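Local coordinates for oxidase/hydroxylase (PDB 4XCB), which probably acts as a metal- and 2-oxoglutarate-dependent oxygenase that carries out an oxidative cyclization in the making of hygromycin B, at residues Y103-N108 with L207-R212; S37-L42 with R53-L58. All blocks are in the same frame, centred on the assembly; numbering follows the deposited sequence.

Contact 1: Y103-N108 with L207-R212; sequences YLHGGN and LMHGTR. With NI (nickel (II) ion), chain E; HY0 (hygromycin b variant), chain G; AKG (2-oxoglutaric acid), chain F.
The carbonyl oxygen of His209 is gripped from strand 102-105 by the amide of His105 (N to O 2.9 Å) and by a CA-H...O contact from Leu104, and it also lies over one face of the His105 ring, toward the rim. His209 N returns a 2.9 Å bond to His105 O, closing an antiparallel hydrogen-bonded pair. Both imidazoles stand on the same face of the sheet, CG set between the backbone N and carbonyl carbon (chi1 47° in His105, 66° in His209), which brings both NE2 atoms to nickel at 2.1 Å. The edge of His105 meets the face of His209, planes at 66°. Each ring is held from behind by a carbonyl two residues earlier: His105 ND1 donates to Tyr103 O at 2.9 Å and His209 ND1 to Leu207 O at 2.8 Å. Over the other face of His105 lies a sugar ring of the hygromycin B variant, CD2 3.4 Å from its C17. Away from the metal, the Met208 side chain crosses that of Leu104 at about a right angle, SD 4.0 Å from CD1, and bends at chi3 to bring CE 3.5 Å from Gly106 O. An alanine at Met208 would remove SD and CE and would probably open a gap beside Leu104 CD1 and Gly106 O, thinning the cover on Gly107. Two chelating 2-oxoglutarate oxygens and two waters complete six ligands of nickel, which occupies the iron(II) site. With both ND1 atoms donating to carbonyls, each NE2 keeps its lone pair for the metal, as expected in a double-stranded beta-helix oxygenase.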
ATOM      1  N   TYR A 103      14.797  -9.821  24.565  1.00 18.80           N
ATOM      2  CA  TYR A 103      14.617 -10.592  23.342  1.00 15.09           C
ATOM      3  C   TYR A 103      13.803  -9.802  22.325  1.00 20.07           C
ATOM      4  O   TYR A 103      13.098  -8.860  22.693  1.00 17.32           O
ATOM      5  CB  TYR A 103      13.937 -11.926  23.650  1.00 19.23           C
ATOM      6  CG  TYR A 103      14.743 -12.831  24.555  1.00 23.21           C
ATOM      7  CD1 TYR A 103      16.117 -12.927  24.416  1.00 24.38           C
ATOM      8  CD2 TYR A 103      14.132 -13.576  25.555  1.00 26.32           C
ATOM      9  CE1 TYR A 103      16.860 -13.752  25.233  1.00 23.62           C
ATOM     10  CE2 TYR A 103      14.870 -14.403  26.377  1.00 28.55           C
ATOM     11  CZ  TYR A 103      16.233 -14.482  26.209  1.00 21.86           C
ATOM     12  OH  TYR A 103      16.984 -15.297  27.023  1.00 27.44           O
ATOM     13  N   LEU A 104      13.904 -10.189  21.054  1.00 15.86           N
ATOM     14  CA  LEU A 104      13.246  -9.465  19.974  1.00 13.09           C
ATOM     15  C   LEU A 104      11.737  -9.370  20.151  1.00 14.76           C
ATOM     16  O   LEU A 104      11.072 -10.300  20.629  1.00 14.82           O
ATOM     17  CB  LEU A 104      13.547 -10.115  18.620  1.00 14.20           C
ATOM     18  CG  LEU A 104      15.013 -10.039  18.216  1.00 13.35           C
ATOM     19  CD1 LEU A 104      15.195 -10.570  16.776  1.00 13.63           C
ATOM     20  CD2 LEU A 104      15.550  -8.613  18.374  1.00 14.86           C
ATOM     21  N   HIS A 105      11.209  -8.221  19.754  1.00 14.03           N
ATOM     22  CA  HIS A 105       9.763  -7.984  19.767  1.00 12.31           C
ATOM     23  C   HIS A 105       9.441  -6.990  18.679  1.00 13.15           C
ATOM     24  O   HIS A 105      10.333  -6.338  18.153  1.00 14.02           O
ATOM     25  CB  HIS A 105       9.280  -7.474  21.134  1.00 15.63           C
ATOM     26  CG  HIS A 105      10.110  -6.360  21.704  1.00 14.74           C
ATOM     27  ND1 HIS A 105      11.299  -6.578  22.374  1.00 17.08           N
ATOM     28  CD2 HIS A 105       9.913  -5.020  21.722  1.00 15.39           C
ATOM     29  CE1 HIS A 105      11.795  -5.420  22.775  1.00 15.82           C
ATOM     30  NE2 HIS A 105      10.978  -4.459  22.387  1.00 16.33           N
ATOM     31  N   GLY A 106       8.159  -6.849  18.348  1.00 15.22           N
ATOM     32  CA  GLY A 106       7.779  -6.028  17.213  1.00 16.11           C
ATOM     33  C   GLY A 106       7.917  -6.818  15.928  1.00 16.17           C
ATOM     34  O   GLY A 106       8.057  -8.033  15.959  1.00 20.38           O
ATOM     35  N   GLY A 107       7.900  -6.123  14.799  1.00 11.50           N
ATOM     36  CA  GLY A 107       7.893  -6.766  13.492  1.00 13.53           C
ATOM     37  C   GLY A 107       6.547  -6.565  12.805  1.00 12.91           C
ATOM     38  O   GLY A 107       5.494  -6.854  13.370  1.00 19.40           O
ATOM     39  N   ASN A 108       6.590  -6.098  11.566  1.00 14.58           N
ATOM     40  CA  ASN A 108       5.392  -5.708  10.830  1.00 14.60           C
ATOM     41  C   ASN A 108       4.406  -6.842  10.533  1.00 15.66           C
ATOM     42  O   ASN A 108       3.186  -6.609  10.477  1.00 15.77           O
ATOM     43  CB  ASN A 108       5.802  -5.038   9.521  1.00 14.27           C
ATOM     44  CG  ASN A 108       4.658  -4.287   8.848  1.00 14.59           C
ATOM     45  OD1 ASN A 108       3.927  -3.511   9.485  1.00 15.25           O
ATOM     46  ND2 ASN A 108       4.493  -4.521   7.550  1.00 14.37           N
ATOM     47  N   LEU A 207       9.154  -1.853  14.093  1.00  9.15           N
ATOM     48  CA  LEU A 207      10.484  -2.444  13.911  1.00 10.51           C
ATOM     49  C   LEU A 207      10.666  -3.616  14.861  1.00 10.72           C
ATOM     50  O   LEU A 207      10.299  -3.536  16.012  1.00 11.95           O
ATOM     51  CB  LEU A 207      11.558  -1.388  14.149  1.00  8.40           C
ATOM     52  CG  LEU A 207      12.980  -1.818  13.832  1.00  9.45           C
ATOM     53  CD1 LEU A 207      13.128  -1.979  12.322  1.00 11.35           C
ATOM     54  CD2 LEU A 207      13.909  -0.748  14.339  1.00 11.80           C
ATOM     55  N   MET A 208      11.238  -4.721  14.382  1.00 10.23           N
ATOM     56  CA  MET A 208      11.548  -5.828  15.263  1.00 10.32           C
ATOM     57  C   MET A 208      12.889  -5.554  15.894  1.00  9.85           C
ATOM     58  O   MET A 208      13.875  -5.412  15.181  1.00 10.67           O
ATOM     59  CB  MET A 208      11.596  -7.159  14.515  1.00 13.76           C
ATOM     60  CG  MET A 208      11.914  -8.323  15.444  1.00 15.77           C
ATOM     61  SD  MET A 208      11.971  -9.906  14.583  1.00 17.93           S
ATOM     62  CE  MET A 208      10.250 -10.075  14.117  1.00 15.97           C
ATOM     63  N   HIS A 209      12.904  -5.454  17.218  1.00 10.63           N
ATOM     64  CA  HIS A 209      14.074  -4.957  17.920  1.00 15.71           C
ATOM     65  C   HIS A 209      14.187  -5.559  19.316  1.00 12.24           C
ATOM     66  O   HIS A 209      13.268  -6.210  19.816  1.00 11.89           O
ATOM     67  CB  HIS A 209      14.003  -3.433  18.017  1.00 11.92           C
ATOM     68  CG  HIS A 209      12.871  -2.959  18.862  1.00 13.90           C
ATOM     69  ND1 HIS A 209      11.569  -2.919  18.410  1.00 12.10           N
ATOM     70  CD2 HIS A 209      12.840  -2.565  20.156  1.00 14.30           C
ATOM     71  CE1 HIS A 209      10.785  -2.490  19.388  1.00 15.32           C
ATOM     72  NE2 HIS A 209      11.533  -2.273  20.454  1.00 11.77           N
ATOM     73  N   GLY A 210      15.328  -5.331  19.948  1.00 13.77           N
ATOM     74  CA  GLY A 210      15.555  -5.799  21.302  1.00 14.69           C
ATOM     75  C   GLY A 210      16.919  -5.302  21.707  1.00 12.28           C
ATOM     76  O   GLY A 210      17.386  -4.293  21.191  1.00 14.55           O
ATOM     77  N   THR A 211      17.570  -5.997  22.630  1.00 15.05           N
ATOM     78  CA  THR A 211      18.968  -5.671  22.911  1.00 14.03           C
ATOM     79  C   THR A 211      19.794  -6.919  23.101  1.00 18.17           C
ATOM     80  O   THR A 211      19.274  -7.982  23.422  1.00 18.01           O
ATOM     81  CB  THR A 211      19.144  -4.808  24.172  1.00 14.58           C
ATOM     82  OG1 THR A 211      19.189  -5.653  25.329  1.00 17.61           O
ATOM     83  CG2 THR A 211      18.012  -3.796  24.308  1.00 14.75           C
ATOM     84  N   ARG A 212      21.094  -6.760  22.923  1.00 18.75           N
ATOM     85  CA  ARG A 212      22.035  -7.824  23.225  1.00 16.32           C
ATOM     86  C   ARG A 212      22.076  -8.084  24.715  1.00 16.98           C
ATOM     87  O   ARG A 212      21.601  -7.288  25.529  1.00 17.01           O
ATOM     88  CB  ARG A 212      23.431  -7.469  22.737  1.00 18.04           C
ATOM     89  CG  ARG A 212      23.493  -7.091  21.288  1.00 17.99           C
ATOM     90  CD  ARG A 212      23.239  -8.278  20.388  1.00 17.90           C
ATOM     91  NE  ARG A 212      23.710  -8.006  19.039  1.00 18.82           N
ATOM     92  CZ  ARG A 212      23.671  -8.887  18.047  1.00 22.75           C
ATOM     93  NH1 ARG A 212      23.171 -10.096  18.262  1.00 23.68           N
ATOM     94  NH2 ARG A 212      24.126  -8.561  16.846  1.00 26.40           N
TER
HETATM   95 NI    NI E 301      10.920  -2.327  22.456  1.00 15.88          NI
HETATM   96  C1  HY0 G 303       4.172  -9.478  25.432  1.00 19.29           C
HETATM   97  C2  HY0 G 303       3.811 -10.936  25.611  1.00 21.21           C
HETATM   98  C3  HY0 G 303       3.493 -11.209  27.074  1.00 21.90           C
HETATM   99  C4  HY0 G 303       4.692 -10.855  27.953  1.00 24.65           C
HETATM  100  C5  HY0 G 303       5.158  -9.417  27.713  1.00 22.12           C
HETATM  101  C6  HY0 G 303       5.380  -9.117  26.263  1.00 19.44           C
HETATM  102  N7  HY0 G 303       2.678 -11.215  24.815  1.00 19.55           N
HETATM  103  O8  HY0 G 303       4.493  -9.281  24.074  1.00 19.05           O
HETATM  104  N9  HY0 G 303       4.318 -11.009  29.317  1.00 27.73           N
HETATM  105  C10 HY0 G 303       4.388 -12.426  29.663  1.00 29.89           C
HETATM  106  O11 HY0 G 303       6.382  -9.235  28.392  1.00 19.22           O
HETATM  107  C12 HY0 G 303       6.759  -5.904  24.969  1.00 16.20           C
HETATM  108  C13 HY0 G 303       6.739  -7.365  25.331  1.00 17.41           C
HETATM  109  O14 HY0 G 303       7.893  -7.797  26.010  1.00 17.64           O
HETATM  110  C15 HY0 G 303       9.033  -7.583  25.225  1.00 16.56           C
HETATM  111  C16 HY0 G 303       9.310  -6.113  25.253  1.00 15.64           C
HETATM  112  C17 HY0 G 303       8.076  -5.393  24.572  1.00 14.52           C
HETATM  113  O18 HY0 G 303       5.611  -7.684  26.141  1.00 16.53           O
HETATM  114  C19 HY0 G 303      10.199  -8.360  25.831  1.00 17.62           C
HETATM  115  O20 HY0 G 303       9.974  -9.754  25.605  1.00 20.18           O
HETATM  116  O21 HY0 G 303       9.454  -5.666  26.549  1.00 15.57           O
HETATM  117  O22 HY0 G 303       8.136  -4.063  24.879  1.00 17.34           O
HETATM  118  C23 HY0 G 303       6.861  -3.725  25.458  1.00 14.62           C
HETATM  119  C24 HY0 G 303       7.064  -2.679  26.502  1.00 16.71           C
HETATM  120  C25 HY0 G 303       5.730  -2.063  26.896  1.00 16.13           C
HETATM  121  C26 HY0 G 303       4.971  -1.575  25.679  1.00 14.77           C
HETATM  122  C27 HY0 G 303       4.790  -2.726  24.749  1.00 12.89           C
HETATM  123  O28 HY0 G 303       6.064  -3.224  24.411  1.00 13.64           O
HETATM  124  O29 HY0 G 303       6.275  -4.976  26.020  1.00 15.82           O
HETATM  125  O30 HY0 G 303       7.635  -3.232  27.693  1.00 19.62           O
HETATM  126  O31 HY0 G 303       5.971  -1.025  27.819  1.00 16.64           O
HETATM  127  O32 HY0 G 303       5.662  -0.515  25.013  1.00 15.96           O
HETATM  128  C33 HY0 G 303       4.086  -2.278  23.455  1.00 13.90           C
HETATM  129  C34 HY0 G 303       3.460  -3.471  22.781  1.00 14.76           C
HETATM  130  O35 HY0 G 303       2.288  -3.891  23.450  1.00 16.38           O
HETATM  131  N36 HY0 G 303       5.058  -1.746  22.574  1.00 15.23           N
HETATM  132  C1  AKG F 302      11.569  -1.532  25.002  1.00 19.85           C
HETATM  133  O1  AKG F 302      10.537  -1.969  24.402  1.00 19.42           O
HETATM  134  O2  AKG F 302      11.493  -1.112  26.196  1.00 19.76           O
HETATM  135  C2  AKG F 302      12.892  -1.508  24.286  1.00 19.31           C
HETATM  136  O5  AKG F 302      12.896  -1.809  23.106  1.00 17.46           O
HETATM  137  C3  AKG F 302      14.162  -1.161  25.046  1.00 17.11           C
HETATM  138  C4  AKG F 302      15.287  -0.682  24.160  1.00 18.53           C
HETATM  139  C5  AKG F 302      16.583  -0.631  24.954  1.00 17.82           C
HETATM  140  O3  AKG F 302      17.618  -0.126  24.437  1.00 19.47           O
HETATM  141  O4  AKG F 302      16.611  -1.093  26.127  1.00 19.23           O
HETATM  142  O   HOH W   1      10.717  -0.050  22.385  1.00 17.54           O
HETATM  143  O   HOH W   2       8.926  -2.177  22.218  1.00 16.74           O

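Contact 2: S37-L42 with R53-L58; sequences SELERL and RRYPDL. With HY0 (hygromycin b variant), chain G.
Tyr55 and Leu39 both turn CG anti to the carbonyl carbon (chi1 -58° and -72°), which lays the phenol against the end of helix 29-40 and brings Leu39 CD2 over the centre of the ring. That methyl makes a CH-pi contact, 3.7 Å from the Tyr55 centroid and only 5° off the normal. It also touches Leu58 CD2 at 3.7 Å, and the same Leu58 methyl meets Leu42 CD1 at 3.7 Å, which wedges it against both leucines of 37-42. Leu42 CB approaches Tyr55 CD1 at 4.0 Å, while its carbonyl oxygen lies at the ring edge, near the plane. A water bridges there, donating to Leu42 O at 3.0 Å and bonding Tyr55 OH at 2.8 Å; Arg95 also binds that hydroxyl and would help fix the ring. One residue before, Arg54 takes no part in this packing; its extended chain carries the guanidinium to the hygromycin B variant, NH1 bonding O30 and NH2 bonding O31. The contact packs the C-terminal end of helix 29-40 onto helix 58-61 and strand 52-55, an outermost strand, within this chain, of the larger sheet, with Phe65 of helix 63-69 and Thr223 of strand 220-229 adding to the cover of Leu39 and Leu58.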
ATOM      1  N   SER A  37      19.519  11.369  38.908  1.00 19.99           N
ATOM      2  CA  SER A  37      19.248  11.661  40.313  1.00 20.47           C
ATOM      3  C   SER A  37      17.811  11.357  40.682  1.00 21.09           C
ATOM      4  O   SER A  37      17.543  10.746  41.716  1.00 21.22           O
ATOM      5  CB  SER A  37      19.546  13.124  40.637  1.00 20.37           C
ATOM      6  OG  SER A  37      18.950  13.489  41.881  1.00 24.91           O
ATOM      7  N   GLU A  38      16.883  11.794  39.834  1.00 18.70           N
ATOM      8  CA  GLU A  38      15.467  11.583  40.092  1.00 19.78           C
ATOM      9  C   GLU A  38      15.125  10.088  40.122  1.00 20.25           C
ATOM     10  O   GLU A  38      14.447   9.629  41.036  1.00 23.83           O
ATOM     11  CB  GLU A  38      14.617  12.312  39.052  1.00 20.06           C
ATOM     12  CG  GLU A  38      13.118  12.267  39.344  1.00 22.07           C
ATOM     13  CD  GLU A  38      12.656  13.305  40.368  1.00 25.74           C
ATOM     14  OE1 GLU A  38      13.482  13.813  41.148  1.00 28.72           O
ATOM     15  OE2 GLU A  38      11.450  13.617  40.387  1.00 32.09           O
ATOM     16  N   LEU A  39      15.625   9.318  39.153  1.00 19.78           N
ATOM     17  CA  LEU A  39      15.336   7.884  39.136  1.00 16.40           C
ATOM     18  C   LEU A  39      15.820   7.198  40.406  1.00 18.36           C
ATOM     19  O   LEU A  39      15.154   6.313  40.936  1.00 20.54           O
ATOM     20  CB  LEU A  39      15.964   7.220  37.918  1.00 16.05           C
ATOM     21  CG  LEU A  39      15.320   7.526  36.567  1.00 15.40           C
ATOM     22  CD1 LEU A  39      16.215   6.988  35.480  1.00 14.91           C
ATOM     23  CD2 LEU A  39      13.932   6.917  36.448  1.00 16.38           C
ATOM     24  N   GLU A  40      16.976   7.619  40.907  1.00 21.09           N
ATOM     25  CA  GLU A  40      17.512   7.032  42.133  1.00 21.61           C
ATOM     26  C   GLU A  40      16.577   7.237  43.318  1.00 25.68           C
ATOM     27  O   GLU A  40      16.585   6.448  44.261  1.00 25.78           O
ATOM     28  CB  GLU A  40      18.889   7.616  42.442  1.00 23.99           C
ATOM     29  CG  GLU A  40      19.930   7.296  41.382  1.00 31.73           C
ATOM     30  CD  GLU A  40      21.333   7.711  41.785  1.00 41.10           C
ATOM     31  OE1 GLU A  40      21.551   8.001  42.982  1.00 45.65           O
ATOM     32  OE2 GLU A  40      22.221   7.746  40.903  1.00 43.20           O
ATOM     33  N   ARG A  41      15.768   8.293  43.258  1.00 22.24           N
ATOM     34  CA  ARG A  41      14.805   8.598  44.307  1.00 24.87           C
ATOM     35  C   ARG A  41      13.402   8.044  44.036  1.00 25.92           C
ATOM     36  O   ARG A  41      12.445   8.410  44.717  1.00 30.51           O
ATOM     37  CB  ARG A  41      14.723  10.115  44.505  1.00 25.28           C
ATOM     38  CG  ARG A  41      15.888  10.703  45.285  1.00 27.70           C
ATOM     39  CD  ARG A  41      15.762  12.215  45.425  1.00 23.30           C
ATOM     40  NE  ARG A  41      16.291  12.928  44.267  1.00 25.14           N
ATOM     41  CZ  ARG A  41      15.533  13.494  43.337  1.00 20.94           C
ATOM     42  NH1 ARG A  41      14.211  13.427  43.423  1.00 24.53           N
ATOM     43  NH2 ARG A  41      16.092  14.127  42.319  1.00 23.90           N
ATOM     44  N   LEU A  42      13.271   7.172  43.041  1.00 21.97           N
ATOM     45  CA  LEU A  42      11.973   6.583  42.731  1.00 25.30           C
ATOM     46  C   LEU A  42      12.009   5.074  42.898  1.00 25.79           C
ATOM     47  O   LEU A  42      13.073   4.461  42.850  1.00 24.38           O
ATOM     48  CB  LEU A  42      11.542   6.934  41.308  1.00 22.75           C
ATOM     49  CG  LEU A  42      11.302   8.411  40.997  1.00 23.84           C
ATOM     50  CD1 LEU A  42      11.166   8.594  39.485  1.00 22.47           C
ATOM     51  CD2 LEU A  42      10.078   8.925  41.712  1.00 24.94           C
ATOM     52  N   ARG A  53      15.167  -3.875  36.403  1.00 19.86           N
ATOM     53  CA  ARG A  53      14.172  -3.189  37.221  1.00 16.78           C
ATOM     54  C   ARG A  53      13.434  -2.188  36.355  1.00 17.01           C
ATOM     55  O   ARG A  53      14.053  -1.522  35.522  1.00 17.31           O
ATOM     56  CB  ARG A  53      14.815  -2.464  38.402  1.00 20.49           C
ATOM     57  CG  ARG A  53      15.555  -3.366  39.363  1.00 21.27           C
ATOM     58  CD  ARG A  53      14.601  -4.335  40.046  1.00 19.63           C
ATOM     59  NE  ARG A  53      13.633  -3.669  40.912  1.00 20.98           N
ATOM     60  CZ  ARG A  53      12.754  -4.327  41.663  1.00 25.91           C
ATOM     61  NH1 ARG A  53      12.751  -5.657  41.651  1.00 28.14           N
ATOM     62  NH2 ARG A  53      11.887  -3.672  42.423  1.00 26.81           N
ATOM     63  N   ARG A  54      12.127  -2.066  36.557  1.00 17.78           N
ATOM     64  CA  ARG A  54      11.314  -1.151  35.758  1.00 14.75           C
ATOM     65  C   ARG A  54      10.689  -0.047  36.620  1.00 19.60           C
ATOM     66  O   ARG A  54      10.142  -0.313  37.690  1.00 19.41           O
ATOM     67  CB  ARG A  54      10.222  -1.926  35.015  1.00 17.20           C
ATOM     68  CG  ARG A  54       9.416  -1.108  34.011  1.00 18.03           C
ATOM     69  CD  ARG A  54       8.536  -2.026  33.179  1.00 21.37           C
ATOM     70  NE  ARG A  54       7.494  -1.298  32.462  1.00 20.62           N
ATOM     71  CZ  ARG A  54       7.314  -1.363  31.150  1.00 17.04           C
ATOM     72  NH1 ARG A  54       8.097  -2.132  30.413  1.00 16.63           N
ATOM     73  NH2 ARG A  54       6.340  -0.672  30.578  1.00 14.13           N
ATOM     74  N   TYR A  55      10.796   1.195  36.153  1.00 15.82           N
ATOM     75  CA  TYR A  55      10.067   2.312  36.759  1.00 14.68           C
ATOM     76  C   TYR A  55       8.756   2.428  35.993  1.00 17.72           C
ATOM     77  O   TYR A  55       8.749   2.875  34.856  1.00 17.44           O
ATOM     78  CB  TYR A  55      10.866   3.620  36.676  1.00 15.90           C
ATOM     79  CG  TYR A  55      12.234   3.587  37.334  1.00 17.57           C
ATOM     80  CD1 TYR A  55      12.419   4.097  38.616  1.00 19.01           C
ATOM     81  CD2 TYR A  55      13.341   3.070  36.666  1.00 18.09           C
ATOM     82  CE1 TYR A  55      13.664   4.078  39.222  1.00 19.73           C
ATOM     83  CE2 TYR A  55      14.594   3.041  37.268  1.00 18.25           C
ATOM     84  CZ  TYR A  55      14.746   3.552  38.546  1.00 17.44           C
ATOM     85  OH  TYR A  55      15.988   3.528  39.151  1.00 19.87           O
ATOM     86  N   PRO A  56       7.645   1.998  36.599  1.00 17.26           N
ATOM     87  CA  PRO A  56       6.476   1.723  35.757  1.00 18.33           C
ATOM     88  C   PRO A  56       5.747   2.920  35.140  1.00 23.00           C
ATOM     89  O   PRO A  56       5.206   2.779  34.035  1.00 21.00           O
ATOM     90  CB  PRO A  56       5.537   0.977  36.710  1.00 21.77           C
ATOM     91  CG  PRO A  56       5.932   1.415  38.049  1.00 22.24           C
ATOM     92  CD  PRO A  56       7.416   1.620  38.004  1.00 17.86           C
ATOM     93  N   ASP A  57       5.700   4.057  35.822  1.00 21.20           N
ATOM     94  CA  ASP A  57       4.918   5.184  35.305  1.00 18.59           C
ATOM     95  C   ASP A  57       5.589   6.482  35.708  1.00 20.13           C
ATOM     96  O   ASP A  57       5.214   7.110  36.691  1.00 20.36           O
ATOM     97  CB  ASP A  57       3.469   5.124  35.822  1.00 20.49           C
ATOM     98  CG  ASP A  57       2.550   6.127  35.137  1.00 20.38           C
ATOM     99  OD1 ASP A  57       3.050   7.058  34.473  1.00 25.60           O
ATOM    100  OD2 ASP A  57       1.310   5.992  35.280  1.00 26.26           O
ATOM    101  N   LEU A  58       6.603   6.877  34.951  1.00 15.89           N
ATOM    102  CA  LEU A  58       7.410   8.020  35.349  1.00 16.22           C
ATOM    103  C   LEU A  58       6.655   9.354  35.358  1.00 16.31           C
ATOM    104  O   LEU A  58       6.888  10.160  36.251  1.00 19.58           O
ATOM    105  CB  LEU A  58       8.648   8.120  34.452  1.00 15.98           C
ATOM    106  CG  LEU A  58       9.719   7.076  34.765  1.00 15.68           C
ATOM    107  CD1 LEU A  58      10.850   7.192  33.773  1.00 17.21           C
ATOM    108  CD2 LEU A  58      10.248   7.242  36.161  1.00 16.37           C
TER
HETATM  109  C1  HY0 G 303       4.172  -9.478  25.432  1.00 19.29           C
HETATM  110  C2  HY0 G 303       3.811 -10.936  25.611  1.00 21.21           C
HETATM  111  C3  HY0 G 303       3.493 -11.209  27.074  1.00 21.90           C
HETATM  112  C4  HY0 G 303       4.692 -10.855  27.953  1.00 24.65           C
HETATM  113  C5  HY0 G 303       5.158  -9.417  27.713  1.00 22.12           C
HETATM  114  C6  HY0 G 303       5.380  -9.117  26.263  1.00 19.44           C
HETATM  115  N7  HY0 G 303       2.678 -11.215  24.815  1.00 19.55           N
HETATM  116  O8  HY0 G 303       4.493  -9.281  24.074  1.00 19.05           O
HETATM  117  N9  HY0 G 303       4.318 -11.009  29.317  1.00 27.73           N
HETATM  118  C10 HY0 G 303       4.388 -12.426  29.663  1.00 29.89           C
HETATM  119  O11 HY0 G 303       6.382  -9.235  28.392  1.00 19.22           O
HETATM  120  C12 HY0 G 303       6.759  -5.904  24.969  1.00 16.20           C
HETATM  121  C13 HY0 G 303       6.739  -7.365  25.331  1.00 17.41           C
HETATM  122  O14 HY0 G 303       7.893  -7.797  26.010  1.00 17.64           O
HETATM  123  C15 HY0 G 303       9.033  -7.583  25.225  1.00 16.56           C
HETATM  124  C16 HY0 G 303       9.310  -6.113  25.253  1.00 15.64           C
HETATM  125  C17 HY0 G 303       8.076  -5.393  24.572  1.00 14.52           C
HETATM  126  O18 HY0 G 303       5.611  -7.684  26.141  1.00 16.53           O
HETATM  127  C19 HY0 G 303      10.199  -8.360  25.831  1.00 17.62           C
HETATM  128  O20 HY0 G 303       9.974  -9.754  25.605  1.00 20.18           O
HETATM  129  O21 HY0 G 303       9.454  -5.666  26.549  1.00 15.57           O
HETATM  130  O22 HY0 G 303       8.136  -4.063  24.879  1.00 17.34           O
HETATM  131  C23 HY0 G 303       6.861  -3.725  25.458  1.00 14.62           C
HETATM  132  C24 HY0 G 303       7.064  -2.679  26.502  1.00 16.71           C
HETATM  133  C25 HY0 G 303       5.730  -2.063  26.896  1.00 16.13           C
HETATM  134  C26 HY0 G 303       4.971  -1.575  25.679  1.00 14.77           C
HETATM  135  C27 HY0 G 303       4.790  -2.726  24.749  1.00 12.89           C
HETATM  136  O28 HY0 G 303       6.064  -3.224  24.411  1.00 13.64           O
HETATM  137  O29 HY0 G 303       6.275  -4.976  26.020  1.00 15.82           O
HETATM  138  O30 HY0 G 303       7.635  -3.232  27.693  1.00 19.62           O
HETATM  139  O31 HY0 G 303       5.971  -1.025  27.819  1.00 16.64           O
HETATM  140  O32 HY0 G 303       5.662  -0.515  25.013  1.00 15.96           O
HETATM  141  C33 HY0 G 303       4.086  -2.278  23.455  1.00 13.90           C
HETATM  142  C34 HY0 G 303       3.460  -3.471  22.781  1.00 14.76           C
HETATM  143  O35 HY0 G 303       2.288  -3.891  23.450  1.00 16.38           O
HETATM  144  N36 HY0 G 303       5.058  -1.746  22.574  1.00 15.23           N
HETATM  145  O   HOH W   3      15.722   3.361  41.906  1.00 19.82           O

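The two contacts, centres 24 Å apart and nearest atoms about 9 Å apart, do not touch but meet the same hygromycin B variant. Contact 1 belongs to the smaller sheet of the double-stranded beta helix and supplies the nickel-binding histidines; contact 2 lies at the margin of the larger sheet, where strand 52-55 runs beside strand 86-96. The ligand spans them, with one sugar ring against His105 and hydroxyls of another held by Arg54. Tyr92 offers a second tie: it forms a cation-pi pair with Arg54 and hydrogen-bonds the 2-oxoglutarate chelated at contact 1. The packing in contact 2 is more remote, the Leu58 side chain lying about 11 Å from the bound 2-oxoglutarate.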